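Local coordinates for protein NEQ263 (Nanoarchaeum equitans Kin4-M, PDB 5BN3) that forms, together with its partner subunit NeqA, the core complex of an unusual archaeal ATP synthase, and probably binds ATP, at residues 192-195 against 196-200; 209-212 against 213-217; 226-229 against 230-233. All coordinates share one frame; numbering follows the deposited sequence.

Contact 1 (192-195 against 196-200)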
ATOM      1  N   ALA B 192      -5.950  30.233  -5.981  1.00 40.67           N
ATOM      2  CA  ALA B 192      -5.928  28.777  -6.114  1.00 37.15           C
ATOM      3  C   ALA B 192      -5.505  28.299  -7.503  1.00 36.48           C
ATOM      4  O   ALA B 192      -4.904  27.230  -7.640  1.00 42.15           O
ATOM      5  CB  ALA B 192      -7.283  28.196  -5.744  1.00 37.23           C
ATOM      6  N   ASP B 193      -5.820  29.084  -8.528  1.00 37.35           N
ATOM      7  CA  ASP B 193      -5.499  28.698  -9.902  1.00 45.97           C
ATOM      8  C   ASP B 193      -4.248  29.396 -10.443  1.00 48.69           C
ATOM      9  O   ASP B 193      -4.011  29.412 -11.651  1.00 49.65           O
ATOM     10  CB  ASP B 193      -6.693  28.952 -10.830  1.00 41.24           C
ATOM     11  CG  ASP B 193      -7.040  30.425 -10.950  1.00 54.58           C
ATOM     12  OD1 ASP B 193      -6.659  31.209 -10.055  1.00 64.75           O
ATOM     13  OD2 ASP B 193      -7.702  30.801 -11.941  1.00 69.36           O
ATOM     14  N   SER B 194      -3.444  29.957  -9.544  1.00 46.60           N
ATOM     15  CA  SER B 194      -2.229  30.664  -9.941  1.00 48.58           C
ATOM     16  C   SER B 194      -1.079  29.706 -10.258  1.00 43.61           C
ATOM     17  O   SER B 194      -1.150  28.512  -9.958  1.00 39.66           O
ATOM     18  CB  SER B 194      -1.805  31.655  -8.855  1.00 46.79           C
ATOM     19  OG  SER B 194      -1.467  30.987  -7.653  1.00 39.39           O
ATOM     20  N   SER B 195      -0.029  30.236 -10.878  1.00 43.05           N
ATOM     21  CA  SER B 195       1.175  29.459 -11.161  1.00 43.22           C
ATOM     22  C   SER B 195       1.773  28.939  -9.858  1.00 32.62           C
ATOM     23  O   SER B 195       1.721  29.626  -8.834  1.00 36.98           O
ATOM     24  CB  SER B 195       2.200  30.327 -11.897  1.00 42.14           C
ATOM     25  OG  SER B 195       3.433  29.649 -12.051  1.00 44.40           O
ATOM     26  N   PRO B 196       2.332  27.719  -9.886  1.00 35.87           N
ATOM     27  CA  PRO B 196       2.910  27.154  -8.663  1.00 40.74           C
ATOM     28  C   PRO B 196       4.076  27.981  -8.127  1.00 39.35           C
ATOM     29  O   PRO B 196       4.320  27.948  -6.923  1.00 36.85           O
ATOM     30  CB  PRO B 196       3.391  25.763  -9.103  1.00 34.68           C
ATOM     31  CG  PRO B 196       3.514  25.843 -10.586  1.00 37.49           C
ATOM     32  CD  PRO B 196       2.442  26.795 -11.027  1.00 38.02           C
ATOM     33  N   ILE B 197       4.778  28.706  -8.995  1.00 37.27           N
ATOM     34  CA  ILE B 197       5.879  29.557  -8.547  1.00 31.78           C
ATOM     35  C   ILE B 197       5.383  30.719  -7.673  1.00 31.58           C
ATOM     36  O   ILE B 197       6.065  31.124  -6.732  1.00 38.19           O
ATOM     37  CB  ILE B 197       6.740  30.073  -9.736  1.00 41.93           C
ATOM     38  CG1 ILE B 197       8.048  30.692  -9.241  1.00 42.80           C
ATOM     39  CG2 ILE B 197       5.976  31.085 -10.573  1.00 37.42           C
ATOM     40  CD1 ILE B 197       9.043  29.681  -8.738  1.00 38.70           C
ATOM     41  N   GLU B 198       4.193  31.241  -7.963  1.00 34.39           N
ATOM     42  CA  GLU B 198       3.632  32.310  -7.139  1.00 39.58           C
ATOM     43  C   GLU B 198       3.218  31.771  -5.773  1.00 33.40           C
ATOM     44  O   GLU B 198       3.350  32.454  -4.754  1.00 33.03           O
ATOM     45  CB  GLU B 198       2.433  32.979  -7.822  1.00 33.71           C
ATOM     46  CG  GLU B 198       1.844  34.116  -6.989  1.00 43.71           C
ATOM     47  CD  GLU B 198       0.680  34.829  -7.650  1.00 46.50           C
ATOM     48  OE1 GLU B 198       0.420  34.596  -8.851  1.00 52.63           O
ATOM     49  OE2 GLU B 198       0.022  35.634  -6.956  1.00 43.86           O
ATOM     50  N   LYS B 199       2.717  30.540  -5.758  1.00 35.74           N
ATOM     51  CA  LYS B 199       2.274  29.915  -4.518  1.00 37.72           C
ATOM     52  C   LYS B 199       3.425  29.686  -3.541  1.00 34.55           C
ATOM     53  O   LYS B 199       3.296  29.968  -2.353  1.00 35.22           O
ATOM     54  CB  LYS B 199       1.545  28.596  -4.805  1.00 40.69           C
ATOM     55  CG  LYS B 199       0.161  28.763  -5.433  1.00 37.07           C
ATOM     56  CD  LYS B 199      -0.625  27.454  -5.383  1.00 37.92           C
ATOM     57  CE  LYS B 199      -1.992  27.586  -6.044  1.00 46.66           C
ATOM     58  NZ  LYS B 199      -1.926  27.498  -7.527  1.00 51.84           N
ATOM     59  N   ILE B 200       4.550  29.178  -4.034  1.00 31.72           N
ATOM     60  CA  ILE B 200       5.671  28.886  -3.139  1.00 40.56           C
ATOM     61  C   ILE B 200       6.460  30.138  -2.754  1.00 36.40           C
ATOM     62  O   ILE B 200       7.193  30.131  -1.765  1.00 31.85           O
ATOM     63  CB  ILE B 200       6.627  27.800  -3.695  1.00 45.34           C
ATOM     64  CG1 ILE B 200       7.363  28.301  -4.938  1.00 36.10           C
ATOM     65  CG2 ILE B 200       5.869  26.504  -3.976  1.00 32.39           C
ATOM     66  CD1 ILE B 200       8.672  27.573  -5.186  1.00 41.93           C
TER
HETATM   67  O   HOH W   1       0.351  33.242 -11.061  1.00 40.86           O

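Contact 2 (209-212 against 213-217)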
ATOM      1  N   LEU B 209       9.563  40.064   4.529  1.00 37.08           N
ATOM      2  CA  LEU B 209       9.060  41.290   5.143  1.00 40.17           C
ATOM      3  C   LEU B 209       9.057  41.165   6.661  1.00 42.56           C
ATOM      4  O   LEU B 209       9.417  42.103   7.369  1.00 39.19           O
ATOM      5  CB  LEU B 209       7.647  41.608   4.647  1.00 42.86           C
ATOM      6  CG  LEU B 209       6.987  42.805   5.340  1.00 45.47           C
ATOM      7  CD1 LEU B 209       7.746  44.083   5.026  1.00 41.64           C
ATOM      8  CD2 LEU B 209       5.522  42.948   4.958  1.00 41.62           C
ATOM      9  N   ALA B 210       8.655  39.998   7.156  1.00 35.45           N
ATOM     10  CA  ALA B 210       8.577  39.765   8.594  1.00 36.88           C
ATOM     11  C   ALA B 210       9.940  39.883   9.269  1.00 36.04           C
ATOM     12  O   ALA B 210      10.057  40.467  10.347  1.00 33.82           O
ATOM     13  CB  ALA B 210       7.967  38.407   8.871  1.00 32.97           C
ATOM     14  N   GLU B 211      10.964  39.317   8.637  1.00 34.21           N
ATOM     15  CA  GLU B 211      12.325  39.376   9.168  1.00 38.11           C
ATOM     16  C   GLU B 211      12.862  40.802   9.158  1.00 44.54           C
ATOM     17  O   GLU B 211      13.617  41.193  10.048  1.00 39.90           O
ATOM     18  CB  GLU B 211      13.257  38.467   8.365  1.00 40.93           C
ATOM     19  CG  GLU B 211      13.058  36.981   8.611  1.00 41.70           C
ATOM     20  CD  GLU B 211      13.892  36.129   7.678  1.00 58.34           C
ATOM     21  OE1 GLU B 211      14.304  36.639   6.612  1.00 52.97           O
ATOM     22  OE2 GLU B 211      14.143  34.950   8.009  1.00 45.84           O
ATOM     23  N   TYR B 212      12.485  41.570   8.140  1.00 42.89           N
ATOM     24  CA  TYR B 212      12.877  42.971   8.057  1.00 43.60           C
ATOM     25  C   TYR B 212      12.238  43.765   9.188  1.00 41.20           C
ATOM     26  O   TYR B 212      12.915  44.501   9.902  1.00 41.81           O
ATOM     27  CB  TYR B 212      12.475  43.564   6.701  1.00 46.72           C
ATOM     28  CG  TYR B 212      12.676  45.059   6.610  1.00 51.82           C
ATOM     29  CD1 TYR B 212      13.937  45.597   6.395  1.00 51.96           C
ATOM     30  CD2 TYR B 212      11.604  45.933   6.737  1.00 47.24           C
ATOM     31  CE1 TYR B 212      14.126  46.963   6.313  1.00 58.04           C
ATOM     32  CE2 TYR B 212      11.784  47.301   6.658  1.00 52.98           C
ATOM     33  CZ  TYR B 212      13.046  47.808   6.444  1.00 60.30           C
ATOM     34  OH  TYR B 212      13.230  49.168   6.362  1.00 71.50           O
ATOM     35  N   LEU B 213      10.929  43.610   9.349  1.00 33.02           N
ATOM     36  CA  LEU B 213      10.190  44.334  10.378  1.00 36.61           C
ATOM     37  C   LEU B 213      10.635  43.961  11.794  1.00 40.53           C
ATOM     38  O   LEU B 213      10.797  44.830  12.653  1.00 43.19           O
ATOM     39  CB  LEU B 213       8.684  44.097  10.217  1.00 38.53           C
ATOM     40  CG  LEU B 213       8.019  44.683   8.969  1.00 48.42           C
ATOM     41  CD1 LEU B 213       6.529  44.372   8.936  1.00 47.51           C
ATOM     42  CD2 LEU B 213       8.242  46.180   8.919  1.00 49.56           C
ATOM     43  N   ALA B 214      10.845  42.670  12.031  1.00 34.82           N
ATOM     44  CA  ALA B 214      11.161  42.185  13.372  1.00 42.00           C
ATOM     45  C   ALA B 214      12.615  42.408  13.774  1.00 46.00           C
ATOM     46  O   ALA B 214      12.901  42.794  14.909  1.00 39.29           O
ATOM     47  CB  ALA B 214      10.808  40.712  13.495  1.00 37.49           C
ATOM     48  N   PHE B 215      13.533  42.157  12.846  1.00 39.76           N
ATOM     49  CA  PHE B 215      14.953  42.115  13.185  1.00 44.65           C
ATOM     50  C   PHE B 215      15.754  43.323  12.699  1.00 50.94           C
ATOM     51  O   PHE B 215      16.914  43.487  13.074  1.00 48.81           O
ATOM     52  CB  PHE B 215      15.571  40.802  12.689  1.00 45.09           C
ATOM     53  CG  PHE B 215      14.870  39.578  13.211  1.00 44.13           C
ATOM     54  CD1 PHE B 215      14.415  39.535  14.521  1.00 44.05           C
ATOM     55  CD2 PHE B 215      14.642  38.485  12.390  1.00 39.29           C
ATOM     56  CE1 PHE B 215      13.758  38.418  15.010  1.00 41.66           C
ATOM     57  CE2 PHE B 215      13.985  37.363  12.871  1.00 41.55           C
ATOM     58  CZ  PHE B 215      13.543  37.330  14.183  1.00 39.99           C
ATOM     59  N   GLU B 216      15.142  44.162  11.869  1.00 51.90           N
ATOM     60  CA  GLU B 216      15.773  45.415  11.459  1.00 57.10           C
ATOM     61  C   GLU B 216      15.053  46.622  12.053  1.00 53.49           C
ATOM     62  O   GLU B 216      15.686  47.608  12.428  1.00 55.22           O
ATOM     63  CB  GLU B 216      15.842  45.535   9.932  1.00 46.65           C
ATOM     64  CG  GLU B 216      16.936  44.703   9.277  1.00 67.21           C
ATOM     65  CD  GLU B 216      17.556  45.405   8.081  1.00 81.09           C
ATOM     66  OE1 GLU B 216      17.212  46.582   7.841  1.00 85.87           O
ATOM     67  OE2 GLU B 216      18.391  44.785   7.388  1.00 88.83           O
ATOM     68  N   LYS B 217      13.730  46.540  12.143  1.00 45.40           N
ATOM     69  CA  LYS B 217      12.943  47.626  12.718  1.00 46.00           C
ATOM     70  C   LYS B 217      12.537  47.314  14.158  1.00 46.53           C
ATOM     71  O   LYS B 217      11.754  48.050  14.761  1.00 52.57           O
ATOM     72  CB  LYS B 217      11.713  47.918  11.852  1.00 49.43           C
ATOM     73  CG  LYS B 217      12.044  48.217  10.396  1.00 62.78           C
ATOM     74  CD  LYS B 217      13.054  49.350  10.256  1.00 63.02           C
ATOM     75  CE  LYS B 217      12.480  50.684  10.709  1.00 72.62           C
ATOM     76  NZ  LYS B 217      13.494  51.782  10.652  1.00 89.00           N
TER

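Contact 3 (226-229 against 230-233)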
ATOM      1  N   LEU B 226      -1.728  30.042   5.482  1.00 33.93           N
ATOM      2  CA  LEU B 226      -2.753  29.051   5.181  1.00 39.23           C
ATOM      3  C   LEU B 226      -2.841  29.007   3.663  1.00 36.04           C
ATOM      4  O   LEU B 226      -2.874  30.066   3.034  1.00 31.63           O
ATOM      5  CB  LEU B 226      -4.084  29.537   5.760  1.00 40.85           C
ATOM      6  CG  LEU B 226      -5.408  28.860   5.403  1.00 50.77           C
ATOM      7  CD1 LEU B 226      -5.510  27.501   6.062  1.00 47.77           C
ATOM      8  CD2 LEU B 226      -6.579  29.739   5.817  1.00 45.10           C
ATOM      9  N   ASP B 227      -2.887  27.822   3.050  1.00 36.88           N
ATOM     10  CA  ASP B 227      -2.906  26.521   3.712  1.00 34.74           C
ATOM     11  C   ASP B 227      -1.618  25.807   3.318  1.00 37.98           C
ATOM     12  O   ASP B 227      -1.269  25.775   2.137  1.00 39.05           O
ATOM     13  CB  ASP B 227      -4.123  25.735   3.192  1.00 36.17           C
ATOM     14  CG  ASP B 227      -4.334  24.399   3.895  1.00 42.80           C
ATOM     15  OD1 ASP B 227      -3.353  23.689   4.199  1.00 41.93           O
ATOM     16  OD2 ASP B 227      -5.509  24.040   4.124  1.00 54.44           O
ATOM     17  N   MET B 228      -0.910  25.234   4.290  1.00 31.74           N
ATOM     18  CA  MET B 228       0.372  24.591   3.998  1.00 33.88           C
ATOM     19  C   MET B 228       0.220  23.358   3.109  1.00 34.19           C
ATOM     20  O   MET B 228       1.171  22.946   2.444  1.00 31.65           O
ATOM     21  CB  MET B 228       1.130  24.233   5.284  1.00 32.69           C
ATOM     22  CG  MET B 228       1.499  25.422   6.167  1.00 34.78           C
ATOM     23  SD  MET B 228       2.104  26.876   5.274  1.00 39.78           S
ATOM     24  CE  MET B 228       3.598  26.234   4.516  1.00 37.64           C
ATOM     25  N   THR B 229      -0.973  22.776   3.086  1.00 31.07           N
ATOM     26  CA  THR B 229      -1.228  21.635   2.213  1.00 33.19           C
ATOM     27  C   THR B 229      -1.246  22.081   0.750  1.00 33.15           C
ATOM     28  O   THR B 229      -0.805  21.346  -0.136  1.00 33.68           O
ATOM     29  CB  THR B 229      -2.536  20.916   2.586  1.00 44.56           C
ATOM     30  OG1 THR B 229      -2.466  20.485   3.951  1.00 43.79           O
ATOM     31  CG2 THR B 229      -2.744  19.702   1.705  1.00 43.50           C
ATOM     32  N   ASN B 230      -1.747  23.289   0.500  1.00 25.61           N
ATOM     33  CA  ASN B 230      -1.699  23.866  -0.839  1.00 33.57           C
ATOM     34  C   ASN B 230      -0.273  24.231  -1.233  1.00 28.32           C
ATOM     35  O   ASN B 230       0.093  24.143  -2.403  1.00 34.70           O
ATOM     36  CB  ASN B 230      -2.585  25.109  -0.938  1.00 30.07           C
ATOM     37  CG  ASN B 230      -4.056  24.791  -0.807  1.00 31.86           C
ATOM     38  OD1 ASN B 230      -4.486  23.663  -1.047  1.00 33.63           O
ATOM     39  ND2 ASN B 230      -4.843  25.792  -0.426  1.00 38.79           N
ATOM     40  N   TYR B 231       0.522  24.655  -0.255  1.00 31.36           N
ATOM     41  CA  TYR B 231       1.926  24.966  -0.499  1.00 30.08           C
ATOM     42  C   TYR B 231       2.696  23.727  -0.935  1.00 35.21           C
ATOM     43  O   TYR B 231       3.461  23.763  -1.900  1.00 31.67           O
ATOM     44  CB  TYR B 231       2.583  25.579   0.744  1.00 30.89           C
ATOM     45  CG  TYR B 231       4.075  25.747   0.580  1.00 33.10           C
ATOM     46  CD1 TYR B 231       4.599  26.871  -0.038  1.00 33.49           C
ATOM     47  CD2 TYR B 231       4.957  24.771   1.020  1.00 28.14           C
ATOM     48  CE1 TYR B 231       5.961  27.023  -0.204  1.00 35.58           C
ATOM     49  CE2 TYR B 231       6.316  24.913   0.856  1.00 34.56           C
ATOM     50  CZ  TYR B 231       6.812  26.037   0.241  1.00 45.47           C
ATOM     51  OH  TYR B 231       8.170  26.178   0.084  1.00 38.95           O
ATOM     52  N   ALA B 232       2.506  22.632  -0.208  1.00 28.62           N
ATOM     53  CA  ALA B 232       3.152  21.374  -0.553  1.00 28.85           C
ATOM     54  C   ALA B 232       2.743  20.904  -1.947  1.00 32.22           C
ATOM     55  O   ALA B 232       3.555  20.341  -2.681  1.00 31.99           O
ATOM     56  CB  ALA B 232       2.827  20.315   0.482  1.00 37.26           C
ATOM     57  N   ASP B 233       1.481  21.136  -2.302  1.00 29.48           N
ATOM     58  CA  ASP B 233       0.959  20.745  -3.607  1.00 31.65           C
ATOM     59  C   ASP B 233       1.674  21.499  -4.726  1.00 30.17           C
ATOM     60  O   ASP B 233       2.012  20.926  -5.762  1.00 33.08           O
ATOM     61  CB  ASP B 233      -0.548  21.005  -3.673  1.00 34.49           C
ATOM     62  CG  ASP B 233      -1.154  20.597  -5.000  1.00 52.70           C
ATOM     63  OD1 ASP B 233      -1.073  21.388  -5.965  1.00 47.21           O
ATOM     64  OD2 ASP B 233      -1.723  19.486  -5.085  1.00 43.32           O
TER

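Contact 1 (192-195 against 196-200)
The K199 ammonium sits above two carbonyl planes, 66° out of that of A192 and 37° out of that of S194, so on neither carbonyl's lone pair. NZ donates to S194 O at 2.7 Å and to A192 O at 3.0 Å, and the lysine thus clamps two carbonyls of the loop that leads into its own helix. The other flat group is the E198 carboxylate. Its OE1 lies 3.7 Å from S194 CB and accepts from a water at 2.6 Å, which in turn takes the N-H of S195; OE2 is held by the backbone N of G76. S195 is the N-cap of helix 196-215, which crosses from strand 185-190 to strand 220-226 as the helix of a parallel beta-alpha-beta crossover in the nucleotide-binding domain, a member of the P-loop NTPase class. With OG anti to the backbone N (chi1 173°), the serine accepts weakly from I197 N at 3.5 Å and packs on I197 CG2 at 3.3 Å, while its main polar partner is L43 O. S195 O takes weak bonds from E198 N (3.1 Å) and K199 N. S194 OG, hydrogen-bonded to K191 O, rests 3.5 Å from K199 CG. A192, D193 and P196 pack on the neighbouring alpha chain.

Contact 2 (209-212 against 213-217)
Y212 O gathers two backbone donors, E216 N at 3.0 Å and K217 N at 3.1 Å, the first well above the carbonyl plane and the second nearly along the C=O axis. The three bonds just before are ordinary i to i+4 helical ones, L213 N to L209 O (2.9 Å), A214 N to A210 O and F215 N to E211 O; the K217 bond spans five residues instead of four. This is the C-terminal end of helix 196-215, where the chain leaves the helix before turning into the parallel strand 220-226 of the nucleotide-binding domain's sheet. Apolar contacts come next. L213 CD1 meets L209 CG at 3.9 Å, and its other methyl, CD2, approaches Y212 CD2 at 4.0 Å; L209 packs on I158 of strand 156-162, L213 on T156 and on V221 of strand 220-226. The Y212 ring has the K217 chain alongside, K217 CG 3.9 Å from Y212 CE2. Among the charged groups, the E216 side chain crosses that of Y212 at about a right angle, E216 OE1 3.5 Å from Y212 CE1 and the carboxylate plane turned 46° from the ring; OE2 forms a salt bridge with R92. E211 is paired likewise with R265.

Contact 3 (226-229 against 230-233)
A chi1 of -175° turns D227's CG to the far side from its backbone N and brings the carboxylate round to the start of the helix, where D227 OD1 accepts from T229 N at 2.8 Å in a nearly straight N-cap bond (160°), met on the anti side and 28° out of the carboxylate plane. M228 has CG beside the backbone N, and bends at chi2 and chi3 bring M228 CE alongside Y231, 4.0 Å from Y231 CB. Across the first turn D227 O takes Y231 N at 3.2 Å in the carbonyl plane, plus a weak bond from N230 N at 3.0 Å. A232 N to M228 O and D233 N to T229 O continue the helix. The N230 amide leans on D227, N230 ND2 3.7 Å from D227 CB; ND2 also donates to I162 O, and OD1 accepts from R396 of the alpha chain. The peptide before D227 is cis, right where strand 220-226 ends. An alanine at D227 would take away the cap, and the T229 N-H and the hydroxyl of T281, which OD2 engages, would probably lose their mates. Around this turn, strand 273-281 covers D227, M228 and T229, while the Y231 ring lies between helices 196-215 and 255-263, its OH bonded to D258 and R204.

How the contacts relate
The three contacts follow one another along the chain within the nucleotide-binding domain. Contacts 1 and 2 lie near the start and at the end of the same helix, 196-215, with centres 25 Å apart and nearest atoms about 12 Å apart. Strand 220-226 then runs back through the sheet to contact 3, whose centre is 24 Å from contact 2 yet 10 Å from contact 1. The first and third therefore sit beyond the C-terminal ends of parallel strands and touch, I200 CA lying 3.5 Å from Y231 CE1, so helices 196-215 and 228-241 meet near their N-termini. Both also reach an alpha chain there, and contact 2 meets one too, through E211 and F215, so all three take part in subunit interfaces.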